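Local coordinates for protein putidaredoxin reductase (Pseudomonas putida, PDB 1Q1R) that probably carries electrons from NADH through its bound FAD to putidaredoxin, the iron-sulfur protein that supplies cytochrome P450cam, at residues Leu48-Leu53 against Gly161-Ala166; Glu140-Gln145 against Ala239-Ala244; Asp149-Val154 against Asn172-Leu177. One frame throughout, in Å; residues are numbered along the deposited sequence.

Interaction 1: Leu48-Leu53 against Gly161-Ala166; sequences LSKAYL and GLEVAA. With FAD (flavin-adenine dinucleotide), chain C.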
loop_
_atom_site.group_PDB
_atom_site.type_symbol
_atom_site.label_atom_id
_atom_site.label_comp_id
_atom_site.label_asym_id
_atom_site.label_seq_id
_atom_site.Cartn_x
_atom_site.Cartn_y
_atom_site.Cartn_z
ATOM N N LEU A 48 1.626 0.039 11.472
ATOM C CA LEU A 48 0.737 1.120 11.900
ATOM C C LEU A 48 -0.759 0.808 11.929
ATOM O O LEU A 48 -1.539 1.583 12.485
ATOM C CB LEU A 48 0.993 2.382 11.065
ATOM C CG LEU A 48 2.438 2.895 11.061
ATOM C CD1 LEU A 48 2.489 4.251 10.385
ATOM C CD2 LEU A 48 2.975 2.992 12.478
ATOM N N SER A 49 -1.174 -0.296 11.312
ATOM C CA SER A 49 -2.580 -0.701 11.367
ATOM C C SER A 49 -2.611 -2.116 11.944
ATOM O O SER A 49 -3.644 -2.788 11.934
ATOM C CB SER A 49 -3.231 -0.680 9.979
ATOM O OG SER A 49 -2.522 -1.487 9.056
ATOM N N LYS A 50 -1.463 -2.548 12.464
ATOM C CA LYS A 50 -1.314 -3.879 13.037
ATOM C C LYS A 50 -0.752 -3.873 14.470
ATOM O O LYS A 50 -1.360 -3.292 15.371
ATOM C CB LYS A 50 -0.438 -4.735 12.106
ATOM C CG LYS A 50 -0.980 -4.799 10.671
ATOM C CD LYS A 50 -0.039 -5.550 9.730
ATOM C CE LYS A 50 -0.559 -5.529 8.301
ATOM N NZ LYS A 50 -0.639 -4.146 7.739
ATOM N N ALA A 51 0.403 -4.505 14.677
ATOM C CA ALA A 51 1.005 -4.605 16.010
ATOM C C ALA A 51 1.358 -3.282 16.699
ATOM O O ALA A 51 1.250 -3.176 17.926
ATOM C CB ALA A 51 2.249 -5.517 15.959
ATOM N N TYR A 52 1.796 -2.282 15.939
ATOM C CA TYR A 52 2.132 -1.012 16.566
ATOM C C TYR A 52 0.838 -0.317 16.994
ATOM O O TYR A 52 0.750 0.221 18.099
ATOM C CB TYR A 52 2.918 -0.104 15.621
ATOM C CG TYR A 52 3.563 1.053 16.359
ATOM C CD1 TYR A 52 4.609 0.830 17.258
ATOM C CD2 TYR A 52 3.101 2.355 16.202
ATOM C CE1 TYR A 52 5.179 1.878 17.987
ATOM C CE2 TYR A 52 3.670 3.417 16.930
ATOM C CZ TYR A 52 4.707 3.165 17.817
ATOM O OH TYR A 52 5.279 4.193 18.530
ATOM N N LEU A 53 -0.166 -0.334 16.122
ATOM C CA LEU A 53 -1.446 0.280 16.455
ATOM C C LEU A 53 -2.018 -0.440 17.673
ATOM O O LEU A 53 -2.747 0.151 18.467
ATOM C CB LEU A 53 -2.426 0.185 15.280
ATOM C CG LEU A 53 -3.752 0.934 15.455
ATOM C CD1 LEU A 53 -3.481 2.432 15.580
ATOM C CD2 LEU A 53 -4.664 0.669 14.265
ATOM N N GLY A 161 -8.749 -0.033 6.385
ATOM C CA GLY A 161 -9.917 0.235 7.206
ATOM C C GLY A 161 -10.272 -1.009 7.998
ATOM O O GLY A 161 -10.585 -0.945 9.192
ATOM N N LEU A 162 -10.217 -2.155 7.327
ATOM C CA LEU A 162 -10.517 -3.432 7.967
ATOM C C LEU A 162 -9.484 -3.769 9.046
ATOM O O LEU A 162 -9.826 -4.308 10.103
ATOM C CB LEU A 162 -10.554 -4.541 6.915
ATOM C CG LEU A 162 -11.693 -4.385 5.900
ATOM C CD1 LEU A 162 -11.534 -5.413 4.778
ATOM C CD2 LEU A 162 -13.029 -4.547 6.617
ATOM N N GLU A 163 -8.219 -3.472 8.774
ATOM C CA GLU A 163 -7.170 -3.742 9.757
ATOM C C GLU A 163 -7.338 -2.831 10.972
ATOM O O GLU A 163 -7.072 -3.233 12.107
ATOM C CB GLU A 163 -5.796 -3.553 9.121
ATOM C CG GLU A 163 -5.402 -4.730 8.235
ATOM C CD GLU A 163 -4.040 -4.563 7.612
ATOM O OE1 GLU A 163 -3.308 -3.635 8.020
ATOM O OE2 GLU A 163 -3.697 -5.365 6.716
ATOM N N VAL A 164 -7.785 -1.603 10.733
ATOM C CA VAL A 164 -8.016 -0.669 11.825
ATOM C C VAL A 164 -9.174 -1.198 12.676
ATOM O O VAL A 164 -9.089 -1.244 13.903
ATOM C CB VAL A 164 -8.366 0.731 11.288
ATOM C CG1 VAL A 164 -8.993 1.574 12.391
ATOM C CG2 VAL A 164 -7.111 1.407 10.759
ATOM N N ALA A 165 -10.256 -1.610 12.015
ATOM C CA ALA A 165 -11.422 -2.145 12.718
ATOM C C ALA A 165 -11.049 -3.367 13.558
ATOM O O ALA A 165 -11.463 -3.481 14.710
ATOM C CB ALA A 165 -12.524 -2.516 11.713
ATOM N N ALA A 166 -10.273 -4.281 12.978
ATOM C CA ALA A 166 -9.856 -5.487 13.692
ATOM C C ALA A 166 -9.054 -5.122 14.940
ATOM O O ALA A 166 -9.251 -5.700 16.005
ATOM C CB ALA A 166 -9.019 -6.380 12.779
HETATM P PA FAD C . 5.420 6.902 1.221
HETATM O O1A FAD C . 4.227 7.779 1.157
HETATM O O2A FAD C . 5.522 5.925 2.329
HETATM O O5B FAD C . 6.744 7.804 1.236
HETATM C C5B FAD C . 6.846 9.010 0.470
HETATM C C4B FAD C . 7.493 10.099 1.344
HETATM O O4B FAD C . 7.965 11.206 0.495
HETATM C C3B FAD C . 6.465 10.715 2.305
HETATM O O3B FAD C . 7.105 11.005 3.555
HETATM C C2B FAD C . 6.091 12.008 1.623
HETATM O O2B FAD C . 5.659 12.973 2.588
HETATM C C1B FAD C . 7.421 12.431 1.034
HETATM N N9A FAD C . 7.322 13.511 0.014
HETATM C C8A FAD C . 6.408 13.615 -0.968
HETATM N N7A FAD C . 6.640 14.736 -1.662
HETATM C C5A FAD C . 7.696 15.338 -1.122
HETATM C C6A FAD C . 8.385 16.519 -1.407
HETATM N N6A FAD C . 7.990 17.304 -2.407
HETATM N N1A FAD C . 9.456 16.863 -0.649
HETATM C C2A FAD C . 9.859 16.088 0.368
HETATM N N3A FAD C . 9.207 14.953 0.659
HETATM C C4A FAD C . 8.132 14.561 -0.067
HETATM N N1 FAD C . 1.681 -2.642 2.057
HETATM C C2 FAD C . 1.792 -4.038 2.054
HETATM O O2 FAD C . 2.340 -4.609 1.112
HETATM N N3 FAD C . 1.286 -4.775 3.139
HETATM C C4 FAD C . 0.675 -4.108 4.227
HETATM O O4 FAD C . 0.277 -4.762 5.189
HETATM C C4X FAD C . 0.562 -2.708 4.226
HETATM N N5 FAD C . 0.022 -2.051 5.293
HETATM C C5X FAD C . -0.037 -0.688 5.356
HETATM C C6 FAD C . -0.578 -0.050 6.491
HETATM C C7 FAD C . -0.616 1.361 6.568
HETATM C C7M FAD C . -1.244 2.033 7.804
HETATM C C8 FAD C . -0.100 2.139 5.500
HETATM C C8M FAD C . -0.099 3.675 5.558
HETATM C C9 FAD C . 0.438 1.501 4.369
HETATM C C9A FAD C . 0.471 0.092 4.290
HETATM N N10 FAD C . 1.024 -0.571 3.161
HETATM C C10 FAD C . 1.072 -1.980 3.137
HETATM C "C1'" FAD C . 1.542 0.215 1.999
HETATM C "C2'" FAD C . 3.071 0.286 2.033
HETATM O "O2'" FAD C . 3.491 0.677 3.344
HETATM C "C3'" FAD C . 3.600 1.287 0.989
HETATM O "O3'" FAD C . 3.081 0.936 -0.300
HETATM C "C4'" FAD C . 5.134 1.271 0.951
HETATM O "O4'" FAD C . 5.648 1.613 2.240
HETATM C "C5'" FAD C . 5.701 2.257 -0.085
HETATM O "O5'" FAD C . 5.526 3.627 0.312
HETATM P P FAD C . 6.324 4.777 -0.497
HETATM O O1P FAD C . 7.682 4.885 0.075
HETATM O O2P FAD C . 6.201 4.479 -1.942
HETATM O O3P FAD C . 5.471 6.127 -0.204
#
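The carboxylate of Glu163, projecting from helix 159-170 to meet the 48-53 loop at the flavin, is approached at one oxygen by two donors from that loop. Ser49 OG meets OE1 nearly in line with the CD-OE1 bond, at a short 2.5 Å, while Lys50 NZ comes to the same OE1 from the syn side, 25° out of the carboxylate plane, forming a salt bridge of 2.7 Å. Both donors come to the flavin close to the plane of its ring: Lys50 NZ lies 2.8 Å from FAD O4 and makes a weak bond, 3.3 Å, to FAD N5, and Ser49 OG stands 3.5 Å from FAD C6. Lys50 runs extended as far as CE and then bends (chi4 63°), which turns NZ in between carboxylate and flavin. Ser49 OG sits between its own backbone N and carbonyl carbon (chi1 56°), on the side facing Glu163. The other oxygen, OE2, is held by Ser331 OG and the Asp332 amide of strand 328-333, and Pro46 O takes a further bond from Lys50 NZ. Behind the polar cluster, Leu53 CD2 touches Val164 CG2 at 4.3 Å. A glutamine in place of Glu163 would probably leave the ammonium of Lys50 without its countercharge and its position beside the flavin less well fixed. A lysine paired with a glutamate beside flavin N5 recalls the flavoenzymes of glutathione reductase fold; here the ammonium is likely to polarise the C4-O4 carbonyl and to favour negative charge on the reduced ring.

Interaction 2: Glu140-Gln145 against Ala239-Ala244; sequences ECIRRQ and ADLVIA
Gln145 and Leu241 meet where helix 136-144 lies against the five-stranded parallel sheet of a Rossmann-type domain, the second in this glutathione reductase fold and probably the one that binds NAD. Gln145 follows the last turn of the helix, and its CB rests between the two methyls of Leu241, CD1 and CD2, each 4.0 Å away. The chain stays extended past CG (chi2 178°), which carries the amide across the leucine: Gln145 CD lies 3.8 Å from Leu241 CD1, with Gln145 OE1 and NE2 both over the same side of that methyl. At the tip, NE2 turns back to its own helix and donates to Cys141 O over 3.0 Å, from above that carbonyl's plane; it also bonds to Asn128 O. OE1 faces the strand, where a water gives one hydrogen to Gln145 OE1 and another to Asp240 O, 2.6 Å each, bridging the residue after the helix to the one before the strand. These bonds on both amide atoms fix the rotation of the group. Three residues back, Ile142 makes an apolar contact. With CG2 anti to the backbone N, Ile142 points this methyl at the strand, where it also grazes Leu241 CD2 at 4.4 Å. The delta methyl of Ile243 presses on the beta-branch methyl of Ile142, Ile243 CD1 to Ile142 CG2 3.5 Å, tighter than usual carbon contact, with Ile142 CD1 beside it.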
loop_
_atom_site.group_PDB
_atom_site.type_symbol
_atom_site.label_atom_id
_atom_site.label_comp_id
_atom_site.label_asym_id
_atom_site.label_seq_id
_atom_site.Cartn_x
_atom_site.Cartn_y
_atom_site.Cartn_z
ATOM N N GLU A 140 -0.004 7.069 16.266
ATOM C CA GLU A 140 0.091 7.255 17.710
ATOM C C GLU A 140 -1.110 8.028 18.266
ATOM O O GLU A 140 -1.604 7.717 19.354
ATOM C CB GLU A 140 1.432 7.922 18.055
ATOM C CG GLU A 140 2.606 7.075 17.537
ATOM C CD GLU A 140 3.980 7.507 18.040
ATOM O OE1 GLU A 140 4.274 8.715 18.066
ATOM O OE2 GLU A 140 4.780 6.620 18.394
ATOM N N CYS A 141 -1.596 9.013 17.512
ATOM C CA CYS A 141 -2.766 9.791 17.932
ATOM C C CYS A 141 -3.972 8.854 18.026
ATOM O O CYS A 141 -4.761 8.914 18.971
ATOM C CB CYS A 141 -3.054 10.905 16.919
ATOM S SG CYS A 141 -4.609 11.819 17.198
ATOM N N ILE A 142 -4.115 7.981 17.034
ATOM C CA ILE A 142 -5.214 7.028 17.036
ATOM C C ILE A 142 -5.050 6.003 18.166
ATOM O O ILE A 142 -5.981 5.761 18.942
ATOM C CB ILE A 142 -5.305 6.277 15.684
ATOM C CG1 ILE A 142 -5.844 7.214 14.597
ATOM C CG2 ILE A 142 -6.205 5.039 15.830
ATOM C CD1 ILE A 142 -5.585 6.721 13.180
ATOM N N ARG A 143 -3.870 5.396 18.265
ATOM C CA ARG A 143 -3.654 4.394 19.308
ATOM C C ARG A 143 -3.983 4.893 20.713
ATOM O O ARG A 143 -4.574 4.161 21.508
ATOM C CB ARG A 143 -2.218 3.880 19.300
ATOM C CG ARG A 143 -1.956 2.914 20.461
ATOM C CD ARG A 143 -0.609 3.173 21.086
ATOM N NE ARG A 143 0.437 2.436 20.403
ATOM C CZ ARG A 143 1.641 2.918 20.113
ATOM N NH1 ARG A 143 1.977 4.170 20.441
ATOM N NH2 ARG A 143 2.512 2.127 19.503
ATOM N N ARG A 144 -3.588 6.126 21.025
ATOM C CA ARG A 144 -3.860 6.686 22.349
ATOM C C ARG A 144 -5.358 6.713 22.624
ATOM O O ARG A 144 -5.785 6.690 23.773
ATOM C CB ARG A 144 -3.308 8.118 22.470
ATOM C CG ARG A 144 -1.781 8.210 22.528
ATOM C CD ARG A 144 -1.325 9.614 22.933
ATOM N NE ARG A 144 -1.766 10.643 21.994
ATOM C CZ ARG A 144 -1.087 11.022 20.915
ATOM N NH1 ARG A 144 0.081 10.464 20.622
ATOM N NH2 ARG A 144 -1.580 11.965 20.120
ATOM N N GLN A 145 -6.153 6.752 21.560
ATOM C CA GLN A 145 -7.601 6.808 21.698
ATOM C C GLN A 145 -8.330 5.486 21.468
ATOM O O GLN A 145 -9.556 5.465 21.389
ATOM C CB GLN A 145 -8.152 7.884 20.762
ATOM C CG GLN A 145 -7.535 9.254 21.034
ATOM C CD GLN A 145 -8.026 10.330 20.098
ATOM O OE1 GLN A 145 -9.165 10.797 20.209
ATOM N NE2 GLN A 145 -7.170 10.730 19.160
ATOM N N ALA A 239 -19.932 8.974 18.073
ATOM C CA ALA A 239 -18.546 8.538 17.977
ATOM C C ALA A 239 -17.594 9.277 18.902
ATOM O O ALA A 239 -17.717 10.484 19.101
ATOM C CB ALA A 239 -18.063 8.681 16.539
ATOM N N ASP A 240 -16.646 8.537 19.464
ATOM C CA ASP A 240 -15.626 9.121 20.326
ATOM C C ASP A 240 -14.372 9.278 19.472
ATOM O O ASP A 240 -13.480 10.066 19.786
ATOM C CB ASP A 240 -15.321 8.199 21.508
ATOM C CG ASP A 240 -16.497 8.049 22.442
ATOM O OD1 ASP A 240 -16.977 9.082 22.947
ATOM O OD2 ASP A 240 -16.941 6.902 22.672
ATOM N N LEU A 241 -14.323 8.521 18.379
ATOM C CA LEU A 241 -13.181 8.543 17.473
ATOM C C LEU A 241 -13.631 8.230 16.052
ATOM O O LEU A 241 -14.487 7.373 15.841
ATOM C CB LEU A 241 -12.153 7.500 17.922
ATOM C CG LEU A 241 -10.837 7.371 17.154
ATOM C CD1 LEU A 241 -10.026 8.659 17.286
ATOM C CD2 LEU A 241 -10.048 6.182 17.713
ATOM N N VAL A 242 -13.052 8.930 15.083
ATOM C CA VAL A 242 -13.381 8.711 13.680
ATOM C C VAL A 242 -12.091 8.575 12.896
ATOM O O VAL A 242 -11.217 9.438 12.962
ATOM C CB VAL A 242 -14.201 9.882 13.072
ATOM C CG1 VAL A 242 -14.442 9.629 11.582
ATOM C CG2 VAL A 242 -15.537 10.023 13.799
ATOM N N ILE A 243 -11.966 7.476 12.165
ATOM C CA ILE A 243 -10.785 7.230 11.353
ATOM C C ILE A 243 -11.254 7.094 9.914
ATOM O O ILE A 243 -12.090 6.247 9.601
ATOM C CB ILE A 243 -10.072 5.949 11.800
ATOM C CG1 ILE A 243 -9.558 6.129 13.232
ATOM C CG2 ILE A 243 -8.931 5.622 10.836
ATOM C CD1 ILE A 243 -9.080 4.844 13.875
ATOM N N ALA A 244 -10.724 7.945 9.044
ATOM C CA ALA A 244 -11.121 7.933 7.645
ATOM C C ALA A 244 -10.036 7.383 6.729
ATOM O O ALA A 244 -8.851 7.684 6.887
ATOM C CB ALA A 244 -11.511 9.351 7.204
HETATM O O HOH W 1 -11.308 9.832 21.265
#

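Interaction 3: Asp149-Val154 against Asn172-Leu177; sequences DNRLVV and NMHVTL
Asn150 O accepts from His174 N at 2.8 Å, and Leu152 N in turn donates to His174 O, opening the parallel ladder between the two strands of a beta-alpha-beta unit in the Rossmann-type sheet. Thr176 N to Leu152 O and Val154 N to Thr176 O carry the ladder on, and Asp149 N to Asn172 O ties the two loops ahead of it; Asn172, with positive phi, closes helix 159-170 in a Schellman motif. Water 2 donates to Leu152 O and is bonded to His174 ND1, 2.7 Å away in the plane of the ring, and to Thr176 OG1, 2.8 Å away. On that same face of the sheet the extended Arg151 lays NH1 over the imidazole of His174, 3.0 Å above the ring plane and toward its rim, the two planes 43° apart. The other face, with Leu152, Val154, Val175 and Leu177, packs on helix 159-170 through Ala168 and Val164. Here Leu152 CD2 touches Val175 CG1 at 4.2 Å and Val154 CB meets Leu177 CG at 4.1 Å. At the loop end Met173 bends at its thioether (chi3 86°), bringing CE 3.7 Å from Asn150 CB and 3.9 Å from Leu152 CB.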
loop_
_atom_site.group_PDB
_atom_site.type_symbol
_atom_site.label_atom_id
_atom_site.label_comp_id
_atom_site.label_asym_id
_atom_site.label_seq_id
_atom_site.Cartn_x
_atom_site.Cartn_y
_atom_site.Cartn_z
ATOM N N ASP A 149 -14.779 0.246 25.181
ATOM C CA ASP A 149 -16.134 0.766 25.279
ATOM C C ASP A 149 -16.385 2.115 24.608
ATOM O O ASP A 149 -17.527 2.559 24.517
ATOM C CB ASP A 149 -16.583 0.787 26.743
ATOM C CG ASP A 149 -16.523 -0.595 27.383
ATOM O OD1 ASP A 149 -16.964 -1.570 26.735
ATOM O OD2 ASP A 149 -16.038 -0.713 28.529
ATOM N N ASN A 150 -15.336 2.775 24.127
ATOM C CA ASN A 150 -15.554 4.028 23.422
ATOM C C ASN A 150 -16.034 3.662 22.025
ATOM O O ASN A 150 -15.840 2.530 21.566
ATOM C CB ASN A 150 -14.272 4.867 23.365
ATOM C CG ASN A 150 -14.191 5.867 24.506
ATOM O OD1 ASN A 150 -14.806 5.669 25.555
ATOM N ND2 ASN A 150 -13.428 6.939 24.313
ATOM N N ARG A 151 -16.671 4.609 21.349
ATOM C CA ARG A 151 -17.202 4.337 20.025
ATOM C C ARG A 151 -16.354 4.841 18.872
ATOM O O ARG A 151 -16.038 6.028 18.776
ATOM C CB ARG A 151 -18.624 4.901 19.919
ATOM C CG ARG A 151 -19.636 4.130 20.763
ATOM C CD ARG A 151 -20.920 4.918 20.991
ATOM N NE ARG A 151 -21.922 4.120 21.694
ATOM C CZ ARG A 151 -22.688 3.199 21.115
ATOM N NH1 ARG A 151 -22.577 2.961 19.814
ATOM N NH2 ARG A 151 -23.560 2.507 21.837
ATOM N N LEU A 152 -15.994 3.917 17.989
ATOM C CA LEU A 152 -15.204 4.245 16.815
ATOM C C LEU A 152 -16.025 4.067 15.551
ATOM O O LEU A 152 -16.807 3.123 15.429
ATOM C CB LEU A 152 -13.967 3.342 16.709
ATOM C CG LEU A 152 -13.254 3.331 15.341
ATOM C CD1 LEU A 152 -12.653 4.699 15.050
ATOM C CD2 LEU A 152 -12.164 2.267 15.327
ATOM N N VAL A 153 -15.852 4.993 14.622
ATOM C CA VAL A 153 -16.502 4.890 13.334
ATOM C C VAL A 153 -15.389 5.000 12.311
ATOM O O VAL A 153 -14.668 5.997 12.259
ATOM C CB VAL A 153 -17.529 6.010 13.074
ATOM C CG1 VAL A 153 -18.042 5.896 11.637
ATOM C CG2 VAL A 153 -18.701 5.887 14.045
ATOM N N VAL A 154 -15.226 3.943 11.525
ATOM C CA VAL A 154 -14.219 3.909 10.480
ATOM C C VAL A 154 -14.936 4.221 9.168
ATOM O O VAL A 154 -15.941 3.590 8.845
ATOM C CB VAL A 154 -13.572 2.503 10.360
ATOM C CG1 VAL A 154 -12.553 2.499 9.234
ATOM C CG2 VAL A 154 -12.933 2.098 11.693
ATOM N N ASN A 172 -11.370 -3.750 22.403
ATOM C CA ASN A 172 -12.707 -3.725 22.990
ATOM C C ASN A 172 -13.513 -2.449 22.784
ATOM O O ASN A 172 -14.344 -2.083 23.615
ATOM C CB ASN A 172 -12.635 -4.064 24.479
ATOM C CG ASN A 172 -12.275 -5.517 24.720
ATOM O OD1 ASN A 172 -12.895 -6.420 24.156
ATOM N ND2 ASN A 172 -11.277 -5.753 25.559
ATOM N N MET A 173 -13.269 -1.767 21.671
ATOM C CA MET A 173 -14.030 -0.568 21.360
ATOM C C MET A 173 -15.329 -1.023 20.700
ATOM O O MET A 173 -15.454 -2.178 20.293
ATOM C CB MET A 173 -13.284 0.321 20.362
ATOM C CG MET A 173 -12.026 0.989 20.875
ATOM S SD MET A 173 -11.516 2.259 19.704
ATOM C CE MET A 173 -12.515 3.669 20.281
ATOM N N HIS A 174 -16.294 -0.115 20.612
ATOM C CA HIS A 174 -17.554 -0.391 19.931
ATOM C C HIS A 174 -17.195 0.108 18.541
ATOM O O HIS A 174 -16.917 1.297 18.361
ATOM C CB HIS A 174 -18.687 0.445 20.531
ATOM C CG HIS A 174 -19.974 0.357 19.772
ATOM N ND1 HIS A 174 -20.150 0.929 18.529
ATOM C CD2 HIS A 174 -21.149 -0.246 20.077
ATOM C CE1 HIS A 174 -21.376 0.683 18.102
ATOM N NE2 HIS A 174 -22.003 -0.028 19.021
ATOM N N VAL A 175 -17.193 -0.788 17.559
ATOM C CA VAL A 175 -16.786 -0.411 16.211
ATOM C C VAL A 175 -17.842 -0.506 15.110
ATOM O O VAL A 175 -18.539 -1.514 14.988
ATOM C CB VAL A 175 -15.567 -1.262 15.769
ATOM C CG1 VAL A 175 -14.996 -0.728 14.474
ATOM C CG2 VAL A 175 -14.514 -1.278 16.872
ATOM N N THR A 176 -17.932 0.556 14.311
ATOM C CA THR A 176 -18.847 0.631 13.176
ATOM C C THR A 176 -18.010 1.021 11.954
ATOM O O THR A 176 -17.222 1.968 12.009
ATOM C CB THR A 176 -19.944 1.719 13.375
ATOM O OG1 THR A 176 -20.708 1.434 14.553
ATOM C CG2 THR A 176 -20.883 1.750 12.172
ATOM N N LEU A 177 -18.161 0.291 10.853
ATOM C CA LEU A 177 -17.404 0.615 9.649
ATOM C C LEU A 177 -18.363 0.939 8.518
ATOM O O LEU A 177 -19.323 0.210 8.273
ATOM C CB LEU A 177 -16.483 -0.542 9.257
ATOM C CG LEU A 177 -15.542 -0.265 8.081
ATOM C CD1 LEU A 177 -14.279 -1.107 8.207
ATOM C CD2 LEU A 177 -16.262 -0.556 6.774
HETATM O O HOH W 2 -19.250 2.598 16.622
#

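In the fold
Interactions 2 and 3 lie in the Rossmann-type sheet that holds the neighbouring strands 151-155 and 241-244; interaction 1 joins its helix 159-170 to a loop of the FAD-binding part. Interactions 2 and 3 have centres about 9 Å apart, and Leu241 O bonds to Val153 N at 3.0 Å. Helix 159-170, the crossover of interaction 3, presents Glu163 to interaction 1 and Val164 to strands 241-244 and 151-155, with Val164 CG1 3.6 Å from Ile243 CD1 and 4.0 Å from Val154 CG2. Interaction 1, centred about 11 Å from interaction 2, alone touches FAD; the Ile142 side chain lies about 8 Å from it. Tyr52 OH also bonds to Glu140 OE2, joining the 48-53 loop to helix 136-144.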